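Local coordinates for devB protein (Vibrio cholerae O1 biovar eltor str. N16961, PDB 1Y89) that probably hydrolyses 6-phosphogluconolactone to 6-phosphogluconate in the pentose phosphate pathway, at residues A194-T206 and E226-A238. Numbering follows the deposited sequence.
Sequences AGKAEIVEQIHTT and EWYLDSDAAAKIA. With PE5 (3,6,9,12,15,18,21,24-octaoxahexacosan-1-ol), chain K.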
loop_
_atom_site.group_PDB
_atom_site.type_symbol
_atom_site.label_atom_id
_atom_site.label_comp_id
_atom_site.label_asym_id
_atom_site.label_seq_id
_atom_site.Cartn_x
_atom_site.Cartn_y
_atom_site.Cartn_z
ATOM N N ALA A 194 -7.792 8.517 -17.985
ATOM C CA ALA A 194 -7.987 9.958 -17.941
ATOM C C ALA A 194 -9.444 10.330 -17.679
ATOM O O ALA A 194 -9.726 11.401 -17.131
ATOM C CB ALA A 194 -7.494 10.603 -19.280
ATOM N N GLY A 195 -10.358 9.448 -18.074
ATOM C CA GLY A 195 -11.807 9.637 -17.874
ATOM C C GLY A 195 -12.207 9.754 -16.411
ATOM O O GLY A 195 -13.260 10.332 -16.086
ATOM N N LYS A 196 -11.352 9.234 -15.516
ATOM C CA LYS A 196 -11.616 9.278 -14.082
ATOM C C LYS A 196 -10.861 10.385 -13.338
ATOM O O LYS A 196 -11.057 10.564 -12.146
ATOM C CB LYS A 196 -11.300 7.913 -13.466
ATOM C CG LYS A 196 -12.197 6.746 -14.014
ATOM C CD LYS A 196 -13.699 6.934 -13.665
ATOM C CE LYS A 196 -14.619 5.915 -14.431
ATOM N NZ LYS A 196 -14.460 4.549 -13.872
ATOM N N ALA A 197 -9.999 11.121 -14.032
ATOM C CA ALA A 197 -9.153 12.116 -13.347
ATOM C C ALA A 197 -9.910 13.193 -12.570
ATOM O O ALA A 197 -9.470 13.642 -11.498
ATOM C CB ALA A 197 -8.112 12.744 -14.325
ATOM N N GLU A 198 -11.040 13.623 -13.128
ATOM C CA GLU A 198 -11.825 14.709 -12.583
ATOM C C GLU A 198 -12.473 14.284 -11.257
ATOM O O GLU A 198 -12.415 14.992 -10.227
ATOM C CB GLU A 198 -12.876 15.147 -13.638
ATOM C CG GLU A 198 -13.760 16.305 -13.221
ATOM C CD GLU A 198 -14.498 16.951 -14.419
ATOM O OE1 GLU A 198 -14.332 16.490 -15.576
ATOM O OE2 GLU A 198 -15.231 17.940 -14.201
ATOM N N ILE A 199 -13.077 13.122 -11.277
ATOM C CA ILE A 199 -13.757 12.664 -10.072
ATOM C C ILE A 199 -12.765 12.152 -9.033
ATOM O O ILE A 199 -13.012 12.300 -7.866
ATOM C CB ILE A 199 -14.863 11.641 -10.355
ATOM C CG1 ILE A 199 -15.787 11.568 -9.124
ATOM C CG2 ILE A 199 -14.299 10.281 -10.832
ATOM C CD1 ILE A 199 -16.994 10.809 -9.345
ATOM N N VAL A 200 -11.634 11.595 -9.461
ATOM C CA VAL A 200 -10.511 11.357 -8.521
ATOM C C VAL A 200 -10.144 12.657 -7.784
ATOM O O VAL A 200 -10.056 12.668 -6.545
ATOM C CB VAL A 200 -9.268 10.718 -9.228
ATOM C CG1 VAL A 200 -7.987 10.793 -8.320
ATOM C CG2 VAL A 200 -9.581 9.284 -9.590
ATOM N N GLU A 201 -9.976 13.759 -8.528
ATOM C CA GLU A 201 -9.577 15.015 -7.902
ATOM C C GLU A 201 -10.639 15.492 -6.897
ATOM O O GLU A 201 -10.304 15.997 -5.817
ATOM C CB GLU A 201 -9.293 16.108 -8.961
ATOM C CG GLU A 201 -8.608 17.337 -8.402
ATOM C CD GLU A 201 -9.568 18.400 -7.882
ATOM O OE1 GLU A 201 -10.817 18.273 -8.051
ATOM O OE2 GLU A 201 -9.057 19.392 -7.306
ATOM N N GLN A 202 -11.910 15.335 -7.262
ATOM C CA GLN A 202 -13.019 15.754 -6.390
ATOM C C GLN A 202 -13.065 14.965 -5.094
ATOM O O GLN A 202 -13.108 15.550 -4.028
ATOM C CB GLN A 202 -14.371 15.670 -7.115
ATOM C CG GLN A 202 -14.509 16.722 -8.196
ATOM C CD GLN A 202 -15.720 16.498 -9.118
ATOM O OE1 GLN A 202 -16.290 15.402 -9.167
ATOM N NE2 GLN A 202 -16.092 17.556 -9.884
ATOM N N ILE A 203 -13.035 13.640 -5.189
ATOM C CA ILE A 203 -13.001 12.776 -4.005
ATOM C C ILE A 203 -11.727 13.025 -3.173
ATOM O O ILE A 203 -11.768 13.067 -1.932
ATOM C CB ILE A 203 -13.125 11.279 -4.426
ATOM C CG1 ILE A 203 -14.450 11.058 -5.187
ATOM C CG2 ILE A 203 -12.926 10.307 -3.206
ATOM C CD1 ILE A 203 -14.595 9.663 -5.738
ATOM N N HIS A 204 -10.598 13.188 -3.852
ATOM C CA HIS A 204 -9.331 13.437 -3.156
ATOM C C HIS A 204 -9.302 14.690 -2.282
ATOM O O HIS A 204 -8.662 14.703 -1.227
ATOM C CB HIS A 204 -8.171 13.475 -4.141
ATOM C CG HIS A 204 -6.849 13.240 -3.492
ATOM N ND1 HIS A 204 -6.469 11.998 -3.023
ATOM C CD2 HIS A 204 -5.824 14.077 -3.223
ATOM C CE1 HIS A 204 -5.270 12.089 -2.477
ATOM N NE2 HIS A 204 -4.852 13.335 -2.595
ATOM N N THR A 205 -10.019 15.726 -2.700
ATOM C CA THR A 205 -9.838 17.069 -2.131
ATOM C C THR A 205 -11.028 17.575 -1.325
ATOM O O THR A 205 -10.956 18.622 -0.693
ATOM C CB THR A 205 -9.521 18.101 -3.252
ATOM O OG1 THR A 205 -10.590 18.104 -4.207
ATOM C CG2 THR A 205 -8.219 17.742 -3.963
ATOM N N THR A 206 -12.127 16.831 -1.355
ATOM C CA THR A 206 -13.374 17.268 -0.720
ATOM C C THR A 206 -13.840 16.294 0.359
ATOM O O THR A 206 -13.883 15.094 0.115
ATOM C CB THR A 206 -14.487 17.369 -1.755
ATOM O OG1 THR A 206 -13.977 18.010 -2.935
ATOM C CG2 THR A 206 -15.717 18.118 -1.172
ATOM N N GLU A 226 -8.756 0.835 -0.150
ATOM C CA GLU A 226 -7.686 1.167 -1.080
ATOM C C GLU A 226 -8.206 1.873 -2.299
ATOM O O GLU A 226 -9.319 1.582 -2.786
ATOM C CB GLU A 226 -6.975 -0.107 -1.544
ATOM C CG GLU A 226 -6.476 -0.916 -0.393
ATOM C CD GLU A 226 -5.773 -2.173 -0.809
ATOM O OE1 GLU A 226 -6.321 -2.949 -1.633
ATOM O OE2 GLU A 226 -4.664 -2.375 -0.288
ATOM N N TRP A 227 -7.357 2.737 -2.837
ATOM C CA TRP A 227 -7.570 3.352 -4.125
ATOM C C TRP A 227 -6.392 2.974 -5.022
ATOM O O TRP A 227 -5.233 3.299 -4.705
ATOM C CB TRP A 227 -7.656 4.884 -3.967
ATOM C CG TRP A 227 -8.905 5.280 -3.207
ATOM C CD1 TRP A 227 -9.095 5.255 -1.868
ATOM C CD2 TRP A 227 -10.142 5.663 -3.787
ATOM N NE1 TRP A 227 -10.393 5.640 -1.565
ATOM C CE2 TRP A 227 -11.048 5.901 -2.735
ATOM C CE3 TRP A 227 -10.566 5.861 -5.104
ATOM C CZ2 TRP A 227 -12.363 6.318 -2.957
ATOM C CZ3 TRP A 227 -11.888 6.283 -5.323
ATOM C CH2 TRP A 227 -12.761 6.493 -4.256
ATOM N N TYR A 228 -6.672 2.265 -6.110
ATOM C CA TYR A 228 -5.632 1.860 -7.076
ATOM C C TYR A 228 -5.804 2.762 -8.298
ATOM O O TYR A 228 -6.846 2.694 -8.957
ATOM C CB TYR A 228 -5.860 0.405 -7.534
ATOM C CG TYR A 228 -5.313 -0.655 -6.588
ATOM C CD1 TYR A 228 -5.738 -0.727 -5.272
ATOM C CD2 TYR A 228 -4.379 -1.586 -7.020
ATOM C CE1 TYR A 228 -5.214 -1.679 -4.409
ATOM C CE2 TYR A 228 -3.851 -2.541 -6.177
ATOM C CZ TYR A 228 -4.268 -2.576 -4.862
ATOM O OH TYR A 228 -3.720 -3.491 -3.999
ATOM N N LEU A 229 -4.821 3.611 -8.593
ATOM C CA LEU A 229 -4.943 4.492 -9.749
ATOM C C LEU A 229 -3.777 4.242 -10.688
ATOM O O LEU A 229 -2.720 3.767 -10.259
ATOM C CB LEU A 229 -4.866 5.970 -9.318
ATOM C CG LEU A 229 -5.767 6.511 -8.192
ATOM C CD1 LEU A 229 -5.582 8.016 -8.110
ATOM C CD2 LEU A 229 -7.217 6.181 -8.310
ATOM N N ASP A 230 -3.955 4.602 -11.957
ATOM C CA ASP A 230 -2.811 4.757 -12.825
ATOM C C ASP A 230 -2.485 6.236 -12.939
ATOM O O ASP A 230 -3.232 7.081 -12.412
ATOM C CB ASP A 230 -3.019 4.074 -14.196
ATOM C CG ASP A 230 -4.192 4.643 -14.991
ATOM O OD1 ASP A 230 -4.982 5.465 -14.479
ATOM O OD2 ASP A 230 -4.328 4.239 -16.165
ATOM N N SER A 231 -1.352 6.547 -13.577
ATOM C CA SER A 231 -0.898 7.911 -13.720
ATOM C C SER A 231 -1.985 8.762 -14.341
ATOM O O SER A 231 -2.227 9.885 -13.881
ATOM C CB SER A 231 0.370 7.964 -14.599
ATOM O OG SER A 231 1.434 7.422 -13.843
ATOM N N ASP A 232 -2.663 8.221 -15.358
ATOM C CA ASP A 232 -3.722 8.985 -16.034
ATOM C C ASP A 232 -4.849 9.381 -15.087
ATOM O O ASP A 232 -5.235 10.544 -15.033
ATOM C CB ASP A 232 -4.285 8.225 -17.237
ATOM C CG ASP A 232 -3.352 8.286 -18.459
ATOM O OD1 ASP A 232 -2.356 9.036 -18.425
ATOM O OD2 ASP A 232 -3.635 7.590 -19.442
ATOM N N ALA A 233 -5.359 8.430 -14.306
ATOM C CA ALA A 233 -6.432 8.768 -13.357
ATOM C C ALA A 233 -5.950 9.709 -12.241
ATOM O O ALA A 233 -6.749 10.464 -11.650
ATOM C CB ALA A 233 -7.017 7.488 -12.760
ATOM N N ALA A 234 -4.656 9.652 -11.925
ATOM C CA ALA A 234 -4.066 10.493 -10.867
ATOM C C ALA A 234 -3.602 11.860 -11.356
ATOM O O ALA A 234 -3.104 12.666 -10.551
ATOM C CB ALA A 234 -2.858 9.769 -10.218
ATOM N N ALA A 235 -3.759 12.127 -12.655
ATOM C CA ALA A 235 -3.131 13.293 -13.294
ATOM C C ALA A 235 -3.457 14.644 -12.636
ATOM O O ALA A 235 -2.615 15.550 -12.641
ATOM C CB ALA A 235 -3.458 13.326 -14.789
ATOM N N LYS A 236 -4.659 14.788 -12.060
ATOM C CA LYS A 236 -5.009 16.055 -11.407
ATOM C C LYS A 236 -4.564 16.170 -9.938
ATOM O O LYS A 236 -4.647 17.251 -9.348
ATOM C CB LYS A 236 -6.502 16.378 -11.567
ATOM C CG LYS A 236 -6.926 16.678 -12.996
ATOM C CD LYS A 236 -8.431 16.888 -13.050
ATOM C CE LYS A 236 -8.907 16.943 -14.497
ATOM N NZ LYS A 236 -8.156 17.971 -15.301
ATOM N N ILE A 237 -4.051 15.089 -9.358
ATOM C CA ILE A 237 -3.656 15.113 -7.945
ATOM C C ILE A 237 -2.190 14.750 -7.709
ATOM O O ILE A 237 -1.669 14.933 -6.613
ATOM C CB ILE A 237 -4.562 14.225 -7.070
ATOM C CG1 ILE A 237 -4.462 12.745 -7.479
ATOM C CG2 ILE A 237 -6.022 14.709 -7.156
ATOM C CD1 ILE A 237 -5.018 11.758 -6.390
ATOM N N ALA A 238 -1.546 14.199 -8.731
ATOM C CA ALA A 238 -0.158 13.837 -8.617
ATOM C C ALA A 238 0.543 14.221 -9.895
ATOM O O ALA A 238 1.693 14.606 -9.807
ATOM C CB ALA A 238 0.008 12.364 -8.334
HETATM O O1 PE5 K . -0.652 18.188 -10.441
HETATM C C1 PE5 K . -1.063 18.219 -9.067
HETATM C C2 PE5 K . 0.087 18.675 -8.183
HETATM O O2 PE5 K . 0.207 17.817 -7.041
HETATM C C3 PE5 K . 1.452 18.006 -6.386
HETATM C C4 PE5 K . 2.011 16.718 -5.807
HETATM O O3 PE5 K . 3.048 16.231 -6.657
HETATM O O HOH W 1 -6.469 7.246 -20.098
HETATM O O HOH W 2 -6.817 13.069 -10.999
#
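A197 packs backbone to backbone against A233, its CA pointing a C-H at A233 O at 3.4 Å. Helix 197-205 thus lies against the C-terminal turns that follow strand 224-230. Water 2 bridges this approach. It donates to A197 O and A233 O and accepts from K236 N. Water 1 accepts from A194 N and donates to D232 OD2. V200 packs against A233 O, CB at 3.5 Å. Its CG1, anti to the backbone N (chi1 166°), meets L229 CD1 tip to tip at 3.7 Å. I237 crosses V200 at about a right angle, its CD1 3.7 Å from V200 CG1. The helix follows strand 186-191, and strand 224-230 pairs parallel beside that strand, in the Rossmann-like alpha/beta fold of this family. D230 closes the strand and N-caps the next turn: its OD1 takes A233 N from above the carboxylate plane, and also G193 N. I237 CD1 lies over the H204 ring, 12° off the normal, a CH-pi contact. NE2 of H204 bonds to H204 NE2 of the second subunit, so this ring lies at the dimer interface. K236 crosses E201 at about a right angle, CB to CB at 3.8 Å. I203 CD1 touches W227 CH2 at 4.0 Å, and Y189 stacks on the W227 ring.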